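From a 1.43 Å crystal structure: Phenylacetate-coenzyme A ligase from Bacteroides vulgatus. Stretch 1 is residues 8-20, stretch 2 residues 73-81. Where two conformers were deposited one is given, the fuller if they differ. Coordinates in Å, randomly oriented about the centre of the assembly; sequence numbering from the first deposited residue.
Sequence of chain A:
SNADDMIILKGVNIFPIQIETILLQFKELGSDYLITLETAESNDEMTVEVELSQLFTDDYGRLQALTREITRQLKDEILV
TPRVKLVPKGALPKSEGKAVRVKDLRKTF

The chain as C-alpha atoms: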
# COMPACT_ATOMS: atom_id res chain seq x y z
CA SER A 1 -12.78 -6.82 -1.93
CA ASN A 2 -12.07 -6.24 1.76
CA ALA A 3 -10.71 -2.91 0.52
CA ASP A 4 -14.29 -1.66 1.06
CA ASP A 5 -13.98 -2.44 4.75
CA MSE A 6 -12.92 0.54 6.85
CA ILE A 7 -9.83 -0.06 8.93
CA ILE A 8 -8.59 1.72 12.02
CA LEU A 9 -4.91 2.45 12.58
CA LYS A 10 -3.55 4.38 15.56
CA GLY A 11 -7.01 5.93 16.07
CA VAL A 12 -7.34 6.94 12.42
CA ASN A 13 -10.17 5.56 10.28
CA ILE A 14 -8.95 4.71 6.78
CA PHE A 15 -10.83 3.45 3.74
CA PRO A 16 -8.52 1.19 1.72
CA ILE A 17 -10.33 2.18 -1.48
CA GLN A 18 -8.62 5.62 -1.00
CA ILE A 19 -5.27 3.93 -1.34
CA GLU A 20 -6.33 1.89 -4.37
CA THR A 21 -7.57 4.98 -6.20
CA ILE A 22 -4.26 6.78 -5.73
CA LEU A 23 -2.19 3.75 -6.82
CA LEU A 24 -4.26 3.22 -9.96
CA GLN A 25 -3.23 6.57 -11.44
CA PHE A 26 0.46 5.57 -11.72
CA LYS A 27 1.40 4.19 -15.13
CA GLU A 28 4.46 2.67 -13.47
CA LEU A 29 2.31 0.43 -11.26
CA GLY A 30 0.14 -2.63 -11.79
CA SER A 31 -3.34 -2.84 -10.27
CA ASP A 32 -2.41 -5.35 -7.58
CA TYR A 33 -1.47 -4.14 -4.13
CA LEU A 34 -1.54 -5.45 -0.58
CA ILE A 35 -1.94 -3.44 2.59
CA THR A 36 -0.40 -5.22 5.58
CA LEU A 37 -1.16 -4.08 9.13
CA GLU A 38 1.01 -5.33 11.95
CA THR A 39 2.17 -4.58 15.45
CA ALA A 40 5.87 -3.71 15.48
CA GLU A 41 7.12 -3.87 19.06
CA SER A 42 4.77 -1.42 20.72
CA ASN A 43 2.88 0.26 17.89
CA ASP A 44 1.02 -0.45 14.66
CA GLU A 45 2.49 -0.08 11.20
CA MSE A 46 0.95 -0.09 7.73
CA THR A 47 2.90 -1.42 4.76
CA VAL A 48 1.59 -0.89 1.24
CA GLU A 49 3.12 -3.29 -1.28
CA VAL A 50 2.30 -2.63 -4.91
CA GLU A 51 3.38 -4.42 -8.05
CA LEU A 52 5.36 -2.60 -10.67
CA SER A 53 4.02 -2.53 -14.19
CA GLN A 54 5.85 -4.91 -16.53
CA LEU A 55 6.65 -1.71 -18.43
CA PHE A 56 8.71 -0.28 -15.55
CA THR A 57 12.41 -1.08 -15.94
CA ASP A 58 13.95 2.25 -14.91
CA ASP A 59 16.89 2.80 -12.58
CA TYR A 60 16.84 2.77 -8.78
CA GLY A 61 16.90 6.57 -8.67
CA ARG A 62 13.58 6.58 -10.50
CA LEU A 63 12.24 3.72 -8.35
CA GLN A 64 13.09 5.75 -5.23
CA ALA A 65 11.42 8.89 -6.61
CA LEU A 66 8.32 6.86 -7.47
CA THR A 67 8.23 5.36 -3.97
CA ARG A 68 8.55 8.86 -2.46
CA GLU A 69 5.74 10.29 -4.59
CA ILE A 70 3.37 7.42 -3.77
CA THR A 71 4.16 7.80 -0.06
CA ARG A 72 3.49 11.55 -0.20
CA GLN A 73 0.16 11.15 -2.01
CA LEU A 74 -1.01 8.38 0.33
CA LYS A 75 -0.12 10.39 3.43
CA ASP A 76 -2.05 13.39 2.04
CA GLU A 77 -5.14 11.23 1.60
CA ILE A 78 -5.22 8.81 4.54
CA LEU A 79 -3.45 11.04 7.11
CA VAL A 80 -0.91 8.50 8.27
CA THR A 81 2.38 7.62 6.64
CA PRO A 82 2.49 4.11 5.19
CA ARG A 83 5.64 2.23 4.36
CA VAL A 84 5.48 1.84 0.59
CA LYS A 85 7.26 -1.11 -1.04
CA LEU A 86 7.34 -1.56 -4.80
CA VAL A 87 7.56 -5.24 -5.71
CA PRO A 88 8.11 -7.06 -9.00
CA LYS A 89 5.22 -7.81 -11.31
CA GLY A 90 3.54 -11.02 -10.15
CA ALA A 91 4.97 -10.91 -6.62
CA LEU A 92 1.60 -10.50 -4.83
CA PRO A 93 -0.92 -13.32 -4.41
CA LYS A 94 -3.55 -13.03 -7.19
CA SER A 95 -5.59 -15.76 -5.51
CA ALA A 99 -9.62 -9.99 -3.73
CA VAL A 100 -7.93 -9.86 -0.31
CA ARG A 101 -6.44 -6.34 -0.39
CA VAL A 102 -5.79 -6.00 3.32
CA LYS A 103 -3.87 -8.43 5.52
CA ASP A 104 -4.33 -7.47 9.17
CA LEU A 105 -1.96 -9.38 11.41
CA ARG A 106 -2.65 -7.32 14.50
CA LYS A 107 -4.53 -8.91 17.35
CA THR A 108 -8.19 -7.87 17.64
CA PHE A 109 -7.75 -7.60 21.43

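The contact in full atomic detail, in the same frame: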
# COMPACT_ATOMS: atom_id res chain seq x y z
N ILE A 8 -8.97 0.73 11.03
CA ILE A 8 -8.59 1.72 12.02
C ILE A 8 -7.14 1.50 12.42
O ILE A 8 -6.77 0.40 12.82
CB ILE A 8 -9.50 1.63 13.25
CG1 ILE A 8 -10.95 1.97 12.86
CG2 ILE A 8 -9.01 2.56 14.35
CD1 ILE A 8 -11.96 1.73 13.96
N LEU A 9 -6.33 2.54 12.29
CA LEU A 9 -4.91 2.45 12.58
C LEU A 9 -4.48 3.64 13.43
O LEU A 9 -4.65 4.78 13.02
CB LEU A 9 -4.11 2.40 11.28
CG LEU A 9 -2.59 2.31 11.42
CD1 LEU A 9 -2.17 0.95 11.95
CD2 LEU A 9 -1.97 2.57 10.07
N LYS A 10 -3.92 3.34 14.60
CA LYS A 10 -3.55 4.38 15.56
C LYS A 10 -4.64 5.45 15.71
O LYS A 10 -4.34 6.65 15.66
CB LYS A 10 -2.24 5.05 15.15
CG LYS A 10 -1.04 4.60 15.97
CD LYS A 10 -1.05 3.10 16.19
CE LYS A 10 0.07 2.69 17.12
NZ LYS A 10 -0.13 1.32 17.66
N GLY A 11 -5.89 5.02 15.87
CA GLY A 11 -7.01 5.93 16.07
C GLY A 11 -7.59 6.53 14.81
O GLY A 11 -8.64 7.17 14.86
N VAL A 12 -6.94 6.30 13.67
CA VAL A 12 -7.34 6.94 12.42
C VAL A 12 -8.13 5.99 11.52
O VAL A 12 -7.64 4.92 11.14
CB VAL A 12 -6.11 7.48 11.63
CG1 VAL A 12 -6.55 8.15 10.34
CG2 VAL A 12 -5.29 8.43 12.50
N ASN A 13 -9.36 6.36 11.18
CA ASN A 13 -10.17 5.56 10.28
C ASN A 13 -9.69 5.77 8.86
O ASN A 13 -9.54 6.90 8.40
CB ASN A 13 -11.65 5.95 10.37
CG ASN A 13 -12.29 5.54 11.67
OD1 ASN A 13 -13.44 5.10 11.70
ND2 ASN A 13 -11.55 5.68 12.76
N ILE A 14 -9.46 4.67 8.15
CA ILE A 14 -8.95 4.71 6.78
C ILE A 14 -9.75 3.79 5.88
O ILE A 14 -10.00 2.63 6.24
CB ILE A 14 -7.48 4.27 6.75
CG1 ILE A 14 -6.61 5.25 7.54
CG2 ILE A 14 -6.97 4.14 5.32
CD1 ILE A 14 -5.21 4.75 7.78
N PHE A 15 -10.15 4.28 4.72
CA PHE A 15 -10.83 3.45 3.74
C PHE A 15 -9.81 3.01 2.70
O PHE A 15 -9.28 3.83 1.96
CB PHE A 15 -11.97 4.22 3.08
CG PHE A 15 -13.10 4.51 4.00
CD1 PHE A 15 -14.13 3.59 4.15
CD2 PHE A 15 -13.13 5.68 4.73
CE1 PHE A 15 -15.18 3.85 5.01
CE2 PHE A 15 -14.17 5.95 5.59
CZ PHE A 15 -15.20 5.03 5.74
N PRO A 16 -9.54 1.70 2.65
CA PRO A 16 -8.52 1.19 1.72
C PRO A 16 -8.81 1.56 0.26
O PRO A 16 -7.86 1.65 -0.52
CB PRO A 16 -8.58 -0.33 1.93
CG PRO A 16 -9.11 -0.50 3.33
CD PRO A 16 -10.09 0.64 3.52
N ILE A 17 -10.06 1.80 -0.10
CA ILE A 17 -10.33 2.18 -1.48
C ILE A 17 -9.60 3.49 -1.85
O ILE A 17 -9.24 3.70 -3.01
CB ILE A 17 -11.86 2.27 -1.77
CG1 ILE A 17 -12.12 2.17 -3.27
CG2 ILE A 17 -12.48 3.53 -1.17
CD1 ILE A 17 -11.84 3.43 -4.03
N GLN A 18 -9.39 4.37 -0.87
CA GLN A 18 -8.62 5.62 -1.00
C GLN A 18 -7.22 5.35 -1.54
O GLN A 18 -6.66 6.09 -2.35
CB GLN A 18 -8.43 6.28 0.38
CG GLN A 18 -9.69 6.78 1.12
CD GLN A 18 -9.36 7.38 2.50
OE1 GLN A 18 -9.02 8.56 2.62
NE2 GLN A 18 -9.48 6.57 3.54
N ILE A 19 -6.63 4.31 -0.98
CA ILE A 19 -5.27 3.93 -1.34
C ILE A 19 -5.26 3.38 -2.76
O ILE A 19 -4.43 3.76 -3.59
CB ILE A 19 -4.75 2.88 -0.34
CG1 ILE A 19 -4.55 3.54 1.04
CG2 ILE A 19 -3.45 2.24 -0.84
CD1 ILE A 19 -4.37 2.57 2.19
N GLU A 20 -6.19 2.47 -3.04
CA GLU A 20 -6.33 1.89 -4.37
C GLU A 20 -6.45 2.96 -5.44
O GLU A 20 -5.79 2.91 -6.47
CB GLU A 20 -7.57 0.99 -4.40
CG GLU A 20 -7.82 0.28 -5.70
CD GLU A 20 -9.05 -0.60 -5.62
OE1 GLU A 20 -9.05 -1.56 -4.81
OE2 GLU A 20 -10.02 -0.32 -6.35
N GLN A 73 1.58 11.10 -1.63
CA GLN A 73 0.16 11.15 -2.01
C GLN A 73 -0.70 10.36 -1.05
O GLN A 73 -1.81 10.80 -0.69
CB GLN A 73 -0.05 10.66 -3.44
CG GLN A 73 0.43 11.65 -4.50
CD GLN A 73 -0.06 11.27 -5.87
OE1 GLN A 73 -1.11 10.65 -6.02
NE2 GLN A 73 0.71 11.63 -6.89
N LEU A 74 -0.23 9.19 -0.62
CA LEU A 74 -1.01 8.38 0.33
C LEU A 74 -1.14 9.10 1.67
O LEU A 74 -2.23 9.15 2.25
CB LEU A 74 -0.41 6.98 0.52
CG LEU A 74 -0.48 6.09 -0.72
CD1 LEU A 74 0.17 4.75 -0.45
CD2 LEU A 74 -1.94 5.90 -1.14
N LYS A 75 -0.04 9.64 2.18
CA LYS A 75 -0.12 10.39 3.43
C LYS A 75 -1.13 11.54 3.33
O LYS A 75 -1.94 11.76 4.25
CB LYS A 75 1.25 10.92 3.88
CG LYS A 75 1.16 11.63 5.24
CD LYS A 75 2.49 12.09 5.81
CE LYS A 75 2.30 12.56 7.26
NZ LYS A 75 3.50 13.23 7.86
N ASP A 76 -1.11 12.27 2.22
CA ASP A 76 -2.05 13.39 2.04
C ASP A 76 -3.49 12.94 2.11
O ASP A 76 -4.36 13.69 2.54
CB ASP A 76 -1.83 14.06 0.69
CG ASP A 76 -0.64 14.97 0.68
OD1 ASP A 76 -0.01 15.10 1.74
OD2 ASP A 76 -0.35 15.55 -0.40
N GLU A 77 -3.76 11.72 1.68
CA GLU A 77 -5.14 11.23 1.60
C GLU A 77 -5.60 10.56 2.88
O GLU A 77 -6.68 10.87 3.39
CB GLU A 77 -5.30 10.26 0.43
CG GLU A 77 -6.69 9.60 0.37
CD GLU A 77 -7.82 10.60 0.19
OE1 GLU A 77 -7.60 11.66 -0.44
OE2 GLU A 77 -8.95 10.30 0.66
N ILE A 78 -4.79 9.64 3.39
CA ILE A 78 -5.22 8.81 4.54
C ILE A 78 -4.78 9.35 5.90
O ILE A 78 -5.30 8.91 6.92
CB ILE A 78 -4.81 7.33 4.36
CG1 ILE A 78 -3.29 7.17 4.48
CG2 ILE A 78 -5.35 6.80 3.03
CD1 ILE A 78 -2.81 5.73 4.30
N LEU A 79 -3.83 10.29 5.90
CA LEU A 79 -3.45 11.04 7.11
C LEU A 79 -2.57 10.25 8.07
O LEU A 79 -2.44 10.60 9.25
CB LEU A 79 -4.69 11.59 7.83
CG LEU A 79 -5.66 12.41 6.98
CD1 LEU A 79 -6.83 12.93 7.83
CD2 LEU A 79 -4.95 13.56 6.31
N VAL A 80 -1.99 9.17 7.57
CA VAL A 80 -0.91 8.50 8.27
C VAL A 80 0.08 8.09 7.21
O VAL A 80 -0.27 7.97 6.04
CB VAL A 80 -1.38 7.26 9.06
CG1 VAL A 80 -2.33 7.67 10.20
CG2 VAL A 80 -2.03 6.26 8.13
N THR A 81 1.34 7.95 7.61
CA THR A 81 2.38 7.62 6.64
C THR A 81 2.55 6.11 6.53
O THR A 81 2.94 5.46 7.50
CB THR A 81 3.72 8.25 7.04
OG1 THR A 81 3.56 9.66 7.14
CG2 THR A 81 4.79 7.93 6.02
O HOH W 1 -8.16 8.71 6.81

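I78 has the largest share of the contact, with 79 Å² covered by the first stretch. Its CA-to-CB bond points toward that stretch, and its CG2 methyl lies 3.9 Å from I14 CG2 and 3.9 Å from I19 CG1. One methyl therefore packs against a strand residue and a helix residue together, which places I78 against both the strand that carries I14 and the helix that carries I19. The CA atoms of I14 and I78 are 6.0 Å apart, and I14 CG2 and I78 CG2 meet at 3.9 Å between them.

The carbonyl of I78 also takes part. Its O atom accepts a hydrogen bond from a water at 2.9 Å, and the same water donates to N13 O at 2.8 Å. Two backbone acceptors are thus joined across the stretches, although the CA-to-CB bond of N13 points away from the second stretch. No clear direct hydrogen bond crosses the contact.

Q18, with 67 Å² covered, marks the polar side. Its OE1 is modelled 2.6 Å from E77 OE2, an implausible approach for two oxygens unless one carries a proton; the amide is probably turned over in the model, so the nature of this contact stays open.

V80, with 64 Å² covered, lies beyond the helix, which L79 leaves with a positive phi of 77°. V80 CG2 is 3.5 Å from I14 CD1 and 4.2 Å from L9 CD2, while V80 CG1 is 3.8 Å from V12 CG2. L9 and V12 are the ends of a type I' turn, closed by L9 N to V12 O (3.0 Å) and V12 N to L9 O (2.8 Å), and both present side chains to the same valine.

Between the helices, whose axes run at 149° and approach to 9.9 Å, L74 CD2 reaches I19 CG2 at 4.0 Å, extending the apolar packing.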